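Local atomic coordinates of xylosidase (Xanthomonas axonopodis pv. citri, PDB entry 6XN2), a protein that probably hydrolyses beta-1,4-linked xylo-oligosaccharides such as xylotriose, as a glycoside hydrolase of family 43. Residues D121-N126 with E224-L229; T293-L298 with D347-T352; A300-W305 with L320-S325. One frame throughout, in Å; residues are numbered along the deposited sequence.

Contact 1: residues D121-N126 with E224-L229; sequences DAAQRN and ERMIDL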
# COMPACT_ATOMS: atom_id res chain seq x y z
N ASP A 121 4.77 -2.96 4.89
CA ASP A 121 4.41 -1.87 5.79
C ASP A 121 5.07 -2.11 7.13
O ASP A 121 5.67 -3.16 7.36
CB ASP A 121 2.88 -1.75 5.94
CG ASP A 121 2.46 -0.38 6.47
OD1 ASP A 121 3.33 0.51 6.59
OD2 ASP A 121 1.26 -0.20 6.78
N ALA A 122 4.96 -1.14 8.03
CA ALA A 122 5.59 -1.28 9.33
C ALA A 122 4.69 -0.77 10.43
O ALA A 122 3.76 0.00 10.17
CB ALA A 122 6.93 -0.55 9.35
N ALA A 123 4.96 -1.21 11.65
CA ALA A 123 4.26 -0.75 12.83
C ALA A 123 5.19 -0.79 14.04
O ALA A 123 6.20 -1.50 14.03
CB ALA A 123 3.02 -1.61 13.10
N GLN A 124 4.85 -0.03 15.07
CA GLN A 124 5.61 -0.07 16.31
C GLN A 124 4.71 -0.34 17.50
O GLN A 124 3.56 0.12 17.55
CB GLN A 124 6.37 1.24 16.53
CG GLN A 124 7.51 1.48 15.54
CD GLN A 124 8.43 2.60 15.99
OE1 GLN A 124 7.98 3.62 16.52
NE2 GLN A 124 9.73 2.41 15.79
N ARG A 125 5.26 -1.06 18.45
CA ARG A 125 4.62 -1.37 19.70
C ARG A 125 5.66 -1.93 20.64
O ARG A 125 6.52 -2.62 20.25
CB ARG A 125 3.46 -2.35 19.59
CG ARG A 125 2.39 -2.15 20.64
CD ARG A 125 1.36 -3.25 20.59
NE ARG A 125 0.17 -2.98 21.35
CZ ARG A 125 0.02 -3.27 22.64
NH1 ARG A 125 -1.11 -3.00 23.24
NH2 ARG A 125 0.99 -3.83 23.33
N ASN A 126 5.55 -1.55 21.89
CA ASN A 126 6.42 -2.01 22.96
C ASN A 126 7.88 -1.85 22.66
O ASN A 126 8.65 -2.66 23.04
CB ASN A 126 6.09 -3.46 23.31
CG ASN A 126 4.64 -3.68 23.62
OD1 ASN A 126 3.92 -4.27 22.86
ND2 ASN A 126 4.23 -3.22 24.76
N GLU A 224 -1.94 -7.92 20.63
CA GLU A 224 -0.96 -7.10 21.29
C GLU A 224 0.48 -7.52 21.01
O GLU A 224 1.36 -6.75 21.04
CB GLU A 224 -1.22 -7.05 22.80
CG GLU A 224 -1.01 -8.38 23.48
CD GLU A 224 -1.49 -8.43 24.92
OE1 GLU A 224 -1.38 -7.42 25.63
OE2 GLU A 224 -1.95 -9.49 25.34
N ARG A 225 0.74 -8.80 20.76
CA ARG A 225 2.08 -9.32 20.39
C ARG A 225 2.47 -8.96 18.95
O ARG A 225 3.57 -9.26 18.61
CB ARG A 225 2.13 -10.82 20.61
CG ARG A 225 1.43 -11.62 19.53
CD ARG A 225 1.32 -13.07 19.92
NE ARG A 225 2.59 -13.65 20.27
CZ ARG A 225 2.86 -14.94 20.21
NH1 ARG A 225 1.95 -15.78 19.79
NH2 ARG A 225 4.04 -15.37 20.57
N MET A 226 1.54 -8.45 18.14
CA MET A 226 1.72 -7.92 16.81
C MET A 226 2.04 -8.85 15.71
O MET A 226 1.96 -8.49 14.58
CB MET A 226 2.72 -6.77 16.81
CG MET A 226 2.35 -5.63 17.71
SD MET A 226 1.03 -4.68 17.02
CE MET A 226 1.96 -3.72 15.85
N ILE A 227 2.39 -10.07 16.03
CA ILE A 227 2.76 -11.00 14.97
C ILE A 227 1.63 -11.99 14.67
O ILE A 227 1.76 -12.86 13.81
CB ILE A 227 4.04 -11.77 15.34
CG1 ILE A 227 3.80 -12.65 16.56
CG2 ILE A 227 5.19 -10.80 15.59
CD1 ILE A 227 5.01 -13.46 16.94
N ASP A 228 0.50 -11.78 15.33
CA ASP A 228 -0.69 -12.62 15.09
C ASP A 228 -1.92 -11.73 15.02
O ASP A 228 -1.92 -10.70 15.61
CB ASP A 228 -0.91 -13.60 16.23
CG ASP A 228 0.15 -14.67 16.33
OD1 ASP A 228 0.49 -15.23 15.33
OD2 ASP A 228 0.58 -14.92 17.41
N LEU A 229 -2.94 -12.17 14.30
CA LEU A 229 -4.17 -11.45 14.28
C LEU A 229 -4.89 -11.74 15.57
O LEU A 229 -4.74 -12.77 16.13
CB LEU A 229 -5.06 -11.92 13.15
CG LEU A 229 -4.47 -12.03 11.78
CD1 LEU A 229 -5.58 -12.39 10.82
CD2 LEU A 229 -3.86 -10.73 11.40
O HOH W 1 4.49 -5.56 20.74

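Contact 2: residues T293-L298 with D347-T352; sequences TYQGVL and DGTIAT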
# COMPACT_ATOMS: atom_id res chain seq x y z
N THR A 293 -17.70 4.86 2.77
CA THR A 293 -18.43 5.46 1.64
C THR A 293 -17.46 6.14 0.67
O THR A 293 -16.76 7.02 1.08
CB THR A 293 -19.48 6.48 2.08
OG1 THR A 293 -20.41 5.83 2.94
CG2 THR A 293 -20.21 7.07 0.91
N TYR A 294 -17.50 5.74 -0.58
CA TYR A 294 -16.66 6.30 -1.62
C TYR A 294 -16.75 7.79 -1.69
O TYR A 294 -17.80 8.34 -1.65
CB TYR A 294 -17.06 5.74 -2.99
CG TYR A 294 -16.25 6.29 -4.14
CD1 TYR A 294 -15.06 5.75 -4.47
CD2 TYR A 294 -16.68 7.36 -4.85
CE1 TYR A 294 -14.32 6.24 -5.50
CE2 TYR A 294 -15.94 7.86 -5.87
CZ TYR A 294 -14.76 7.29 -6.19
OH TYR A 294 -14.03 7.77 -7.20
N GLN A 295 -15.61 8.45 -1.79
CA GLN A 295 -15.57 9.90 -1.88
C GLN A 295 -15.12 10.37 -3.26
O GLN A 295 -15.82 11.13 -3.91
CB GLN A 295 -14.66 10.48 -0.80
CG GLN A 295 -15.13 10.21 0.62
CD GLN A 295 -16.50 10.81 0.91
OE1 GLN A 295 -16.73 11.99 0.65
NE2 GLN A 295 -17.40 10.00 1.44
N GLY A 296 -13.96 9.90 -3.72
CA GLY A 296 -13.47 10.31 -5.02
C GLY A 296 -12.06 9.84 -5.32
O GLY A 296 -11.53 8.96 -4.64
N VAL A 297 -11.43 10.43 -6.32
CA VAL A 297 -10.10 10.11 -6.75
C VAL A 297 -9.09 10.96 -6.01
O VAL A 297 -9.21 12.14 -5.95
CB VAL A 297 -9.93 10.37 -8.25
CG1 VAL A 297 -8.53 10.12 -8.69
CG2 VAL A 297 -10.89 9.55 -9.05
N LEU A 298 -8.08 10.32 -5.49
CA LEU A 298 -7.07 10.97 -4.69
C LEU A 298 -5.80 11.21 -5.51
O LEU A 298 -5.15 12.25 -5.40
CB LEU A 298 -6.80 10.11 -3.46
CG LEU A 298 -5.91 10.60 -2.34
CD1 LEU A 298 -6.46 10.03 -1.05
CD2 LEU A 298 -4.49 10.12 -2.57
N ASP A 347 -14.24 20.35 4.61
CA ASP A 347 -15.34 19.39 4.63
C ASP A 347 -14.83 17.95 4.66
O ASP A 347 -15.59 17.01 4.44
CB ASP A 347 -16.24 19.62 3.41
CG ASP A 347 -15.56 19.30 2.09
OD1 ASP A 347 -14.31 19.19 2.07
OD2 ASP A 347 -16.27 19.16 1.08
N GLY A 348 -13.56 17.76 4.94
CA GLY A 348 -12.98 16.45 5.05
C GLY A 348 -12.52 15.83 3.77
O GLY A 348 -11.81 14.90 3.79
N THR A 349 -12.93 16.36 2.66
CA THR A 349 -12.55 15.81 1.37
C THR A 349 -11.10 16.05 1.00
O THR A 349 -10.47 16.92 1.51
CB THR A 349 -13.44 16.32 0.24
OG1 THR A 349 -13.28 17.73 0.07
CG2 THR A 349 -14.82 16.03 0.53
N ILE A 350 -10.59 15.26 0.08
CA ILE A 350 -9.21 15.38 -0.35
C ILE A 350 -9.16 15.61 -1.83
O ILE A 350 -9.62 14.82 -2.59
CB ILE A 350 -8.40 14.14 -0.02
CG1 ILE A 350 -8.47 13.83 1.46
CG2 ILE A 350 -6.97 14.34 -0.39
CD1 ILE A 350 -7.79 12.56 1.85
N ALA A 351 -8.55 16.70 -2.22
CA ALA A 351 -8.44 17.06 -3.60
C ALA A 351 -7.55 16.15 -4.40
O ALA A 351 -6.57 15.68 -3.94
CB ALA A 351 -7.94 18.48 -3.69
N THR A 352 -7.92 15.92 -5.64
CA THR A 352 -7.16 15.08 -6.48
C THR A 352 -5.76 15.62 -6.74
O THR A 352 -5.56 16.76 -7.02
CB THR A 352 -7.86 14.85 -7.82
OG1 THR A 352 -9.18 14.41 -7.59
CG2 THR A 352 -7.20 13.85 -8.60
O HOH W 2 -11.06 13.76 -4.74

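Contact 3: residues A300-W305 with L320-S325; sequences APVVGW and LFYHDS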
# COMPACT_ATOMS: atom_id res chain seq x y z
N ALA A 300 -4.42 10.84 -9.62
CA ALA A 300 -4.66 10.53 -11.00
C ALA A 300 -3.63 9.53 -11.51
O ALA A 300 -2.65 9.25 -10.88
CB ALA A 300 -4.62 11.78 -11.84
N PRO A 301 -3.85 9.00 -12.70
CA PRO A 301 -2.95 7.98 -13.20
C PRO A 301 -1.50 8.34 -13.30
O PRO A 301 -1.18 9.40 -13.70
CB PRO A 301 -3.54 7.67 -14.57
CG PRO A 301 -4.96 7.99 -14.45
CD PRO A 301 -5.03 9.16 -13.55
N VAL A 302 -0.66 7.41 -12.93
CA VAL A 302 0.79 7.58 -13.01
C VAL A 302 1.36 6.81 -14.19
O VAL A 302 0.68 5.94 -14.75
CB VAL A 302 1.48 7.10 -11.72
CG1 VAL A 302 1.09 7.99 -10.53
CG2 VAL A 302 1.11 5.65 -11.44
N VAL A 303 2.61 7.08 -14.54
CA VAL A 303 3.30 6.36 -15.59
C VAL A 303 3.62 4.98 -15.05
O VAL A 303 4.06 4.85 -13.95
CB VAL A 303 4.58 7.09 -16.02
CG1 VAL A 303 5.46 6.21 -16.85
CG2 VAL A 303 4.24 8.33 -16.79
N GLY A 304 3.37 3.95 -15.84
CA GLY A 304 3.56 2.60 -15.40
C GLY A 304 2.20 2.03 -15.05
O GLY A 304 1.39 2.72 -14.57
N TRP A 305 2.00 0.76 -15.24
CA TRP A 305 0.65 0.22 -15.04
C TRP A 305 0.20 0.35 -13.58
O TRP A 305 -0.92 0.78 -13.32
CB TRP A 305 0.58 -1.24 -15.47
CG TRP A 305 -0.82 -1.74 -15.67
CD1 TRP A 305 -1.51 -1.79 -16.85
CD2 TRP A 305 -1.71 -2.25 -14.66
NE1 TRP A 305 -2.77 -2.30 -16.64
CE2 TRP A 305 -2.92 -2.59 -15.31
CE3 TRP A 305 -1.61 -2.45 -13.28
CZ2 TRP A 305 -4.01 -3.12 -14.62
CZ3 TRP A 305 -2.70 -2.98 -12.59
CH2 TRP A 305 -3.89 -3.31 -13.27
N LEU A 320 1.17 12.65 0.44
CA LEU A 320 0.90 11.47 -0.35
C LEU A 320 2.23 10.91 -0.82
O LEU A 320 3.02 11.61 -1.45
CB LEU A 320 0.00 11.79 -1.56
CG LEU A 320 -0.20 10.60 -2.51
CD1 LEU A 320 -1.06 9.56 -1.83
CD2 LEU A 320 -0.78 10.99 -3.87
N PHE A 321 2.50 9.65 -0.49
CA PHE A 321 3.65 8.95 -1.04
C PHE A 321 3.15 8.01 -2.11
O PHE A 321 2.18 7.30 -1.90
CB PHE A 321 4.41 8.19 0.04
CG PHE A 321 5.10 9.07 1.03
CD1 PHE A 321 4.39 9.71 2.03
CD2 PHE A 321 6.47 9.27 0.95
CE1 PHE A 321 5.04 10.54 2.94
CE2 PHE A 321 7.12 10.10 1.86
CZ PHE A 321 6.40 10.73 2.85
N TYR A 322 3.80 8.02 -3.27
CA TYR A 322 3.33 7.20 -4.37
C TYR A 322 4.52 6.78 -5.20
O TYR A 322 5.66 7.01 -4.79
CB TYR A 322 2.29 7.95 -5.21
CG TYR A 322 2.79 9.23 -5.85
CD1 TYR A 322 3.00 10.38 -5.10
CD2 TYR A 322 3.04 9.28 -7.23
CE1 TYR A 322 3.46 11.55 -5.69
CE2 TYR A 322 3.51 10.44 -7.83
CZ TYR A 322 3.71 11.58 -7.06
OH TYR A 322 4.17 12.73 -7.65
N HIS A 323 4.27 6.16 -6.35
CA HIS A 323 5.37 5.83 -7.25
C HIS A 323 4.97 5.95 -8.72
O HIS A 323 3.78 6.01 -9.05
CB HIS A 323 5.92 4.42 -6.95
CG HIS A 323 5.01 3.29 -7.34
ND1 HIS A 323 4.56 2.36 -6.44
CD2 HIS A 323 4.49 2.94 -8.54
CE1 HIS A 323 3.79 1.48 -7.06
NE2 HIS A 323 3.73 1.82 -8.34
N ASP A 324 5.96 6.01 -9.59
CA ASP A 324 5.69 5.81 -11.02
C ASP A 324 6.91 5.23 -11.71
O ASP A 324 7.92 4.90 -11.06
CB ASP A 324 5.24 7.12 -11.69
CG ASP A 324 6.33 8.20 -11.75
OD1 ASP A 324 7.55 7.91 -11.70
OD2 ASP A 324 5.95 9.38 -11.89
N SER A 325 6.83 5.10 -13.02
CA SER A 325 7.87 4.42 -13.78
C SER A 325 8.65 5.37 -14.68
O SER A 325 9.23 4.94 -15.68
CB SER A 325 7.25 3.30 -14.61
OG SER A 325 6.75 2.26 -13.78

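Contact 1: residues D121-N126 with E224-L229
Ala123 and Arg125, on strand 121-125, meet Met226 and Glu224 of the 224-229 loop, a contact between neighbouring blades of the five-bladed beta-propeller that characterises family 43. Along the strand, Ala123 comes first: its methyl CB lies 3.6 Å from Met226 CE, and bends at chi2 and chi3 bring the methionine methyl to the alanine. His181, on strand 181-185 of the adjoining blade, packs against both side chains. Gln124 points to the other side of the strand, where its amide bonds to Thr129. Arg125 returns to the interface and supplies most of the strand's contribution, running extended from CG to NE. Its CD passes 3.9 Å from Met226 SD and 3.5 Å from Glu224 O, while Glu224 CB rests over one guanidinium face, displaced toward the rim. The Glu224 carboxylate is not in contact with the guanidinium, so this is packing of an aliphatic carbon on a flat cation. Asn126 then holds one edge of the guanidinium from within its own segment: Arg125 NH2 donates to Asn126 OD1 at 3.0 Å, close to the guanidinium plane.

Contact 2: residues T293-L298 with D347-T352
Thr352 carries OG1 beside its backbone N (chi1 -52°), and this rotation turns the hydroxyl to Val297 O while CG2 is left to face the valine side chain. On Val297, chi1 of 177° swings CG1 to the side of its carbonyl carbon, where it meets Thr352 CG2 at 4.0 Å. One threonine thus makes both a polar and an apolar contact with a single residue. The hydroxyl donates to Val297 O at 2.8 Å, approaching from above the carbonyl plane, 35° out of it. A water donates to the same oxygen at 2.7 Å and to Ile350 O at 2.8 Å, bridging two carbonyls that cannot bond to each other. Next to this polar patch, Leu298 CD1 and Ile350 CD1 touch at 4.1 Å, their side chains crossing at a slant. At the far end of the loop, Asp347 OD1 accepts from Thr349 N in an Asx turn and also from Thr349 OG1, one oxygen taking both bonds.

The partner strand is itself irregular: Gln295 and Gly296 form a classic beta bulge opposite Tyr282. The 347-352 loop, which follows strand 336-342, passes by strands 292-299, 280-285 and 267-273, held by Tyr282 of strand 280-285, whose OH bonds to Ile350 N, and by Tyr269 of strand 267-273, which bonds to Gly348 O.

Contact 3: residues A300-W305 with L320-S325
Val302 sets its branched side chain against strand 320-324, in a contact whose touching residues are all buried. With chi1 at -66°, CG1 stands beside the valine's own backbone N and CG2 between that N and the carbonyl carbon. The two methyls thereby straddle His323 O, CG2 at 3.6 Å, and CG1 also reaches Tyr322 CD2 at 4.0 Å, meeting the ring obliquely. The backbone directs Asp324 CB at the loop, 3.8 Å from Val302 CB and 3.4 Å from Val303 O; chi1 of 67°, which lodges CG between backbone N and carbonyl carbon as in Tyr322, only sets where the carboxylate goes. There OD2 forms a salt bridge with Lys338, and the Tyr356 hydroxyl bonds both to OD2 and to Val303 N, tying the carboxylate back to the loop, while the Tyr322 hydroxyl is bonded to Ser39.

Val303 O receives Ser325 N at 2.9 Å, a bent bond (137° at the hydrogen) whose donor sits well above the carbonyl plane, joining the loop to the end of the strand. Val303 CG1 comes to 4.1 Å from Ser325 CB, and next to it Gly304, with no side chain, lets its CA approach to 3.6 Å from Ser325 OG, which is bonded to Gln331 O.

From the opposite side of the strand, His323 bonds through NE2 to Thr306 and through ND1 to the backbone N of Asp50, and packs on His308 and Arg335; since Asp50, His308 and Arg335 all line the xylose pocket, this propeller strand carries a probable second-shell residue of the family 43 active site.

Contacts 2 and 3 form a continuous piece of structure: strand 292-299 feeds directly into the 300-305 loop, and Leu298 CD2 packs on Leu320 CD1 at 3.6 Å, although the two centres are about 18 Å apart. Contact 1 stands apart, its centre about 29 Å from each of the others and on the opposite side of the chain's centre from contact 3. The three differ in their relation to the ligand. In contact 3 the His323 side chain comes within about 6 Å of bound xylose and about 9 Å of the calcium ion. Contacts 1 and 2 are more peripheral, with the side chains of Ala123 and Leu298 about 13 and 12 Å from calcium.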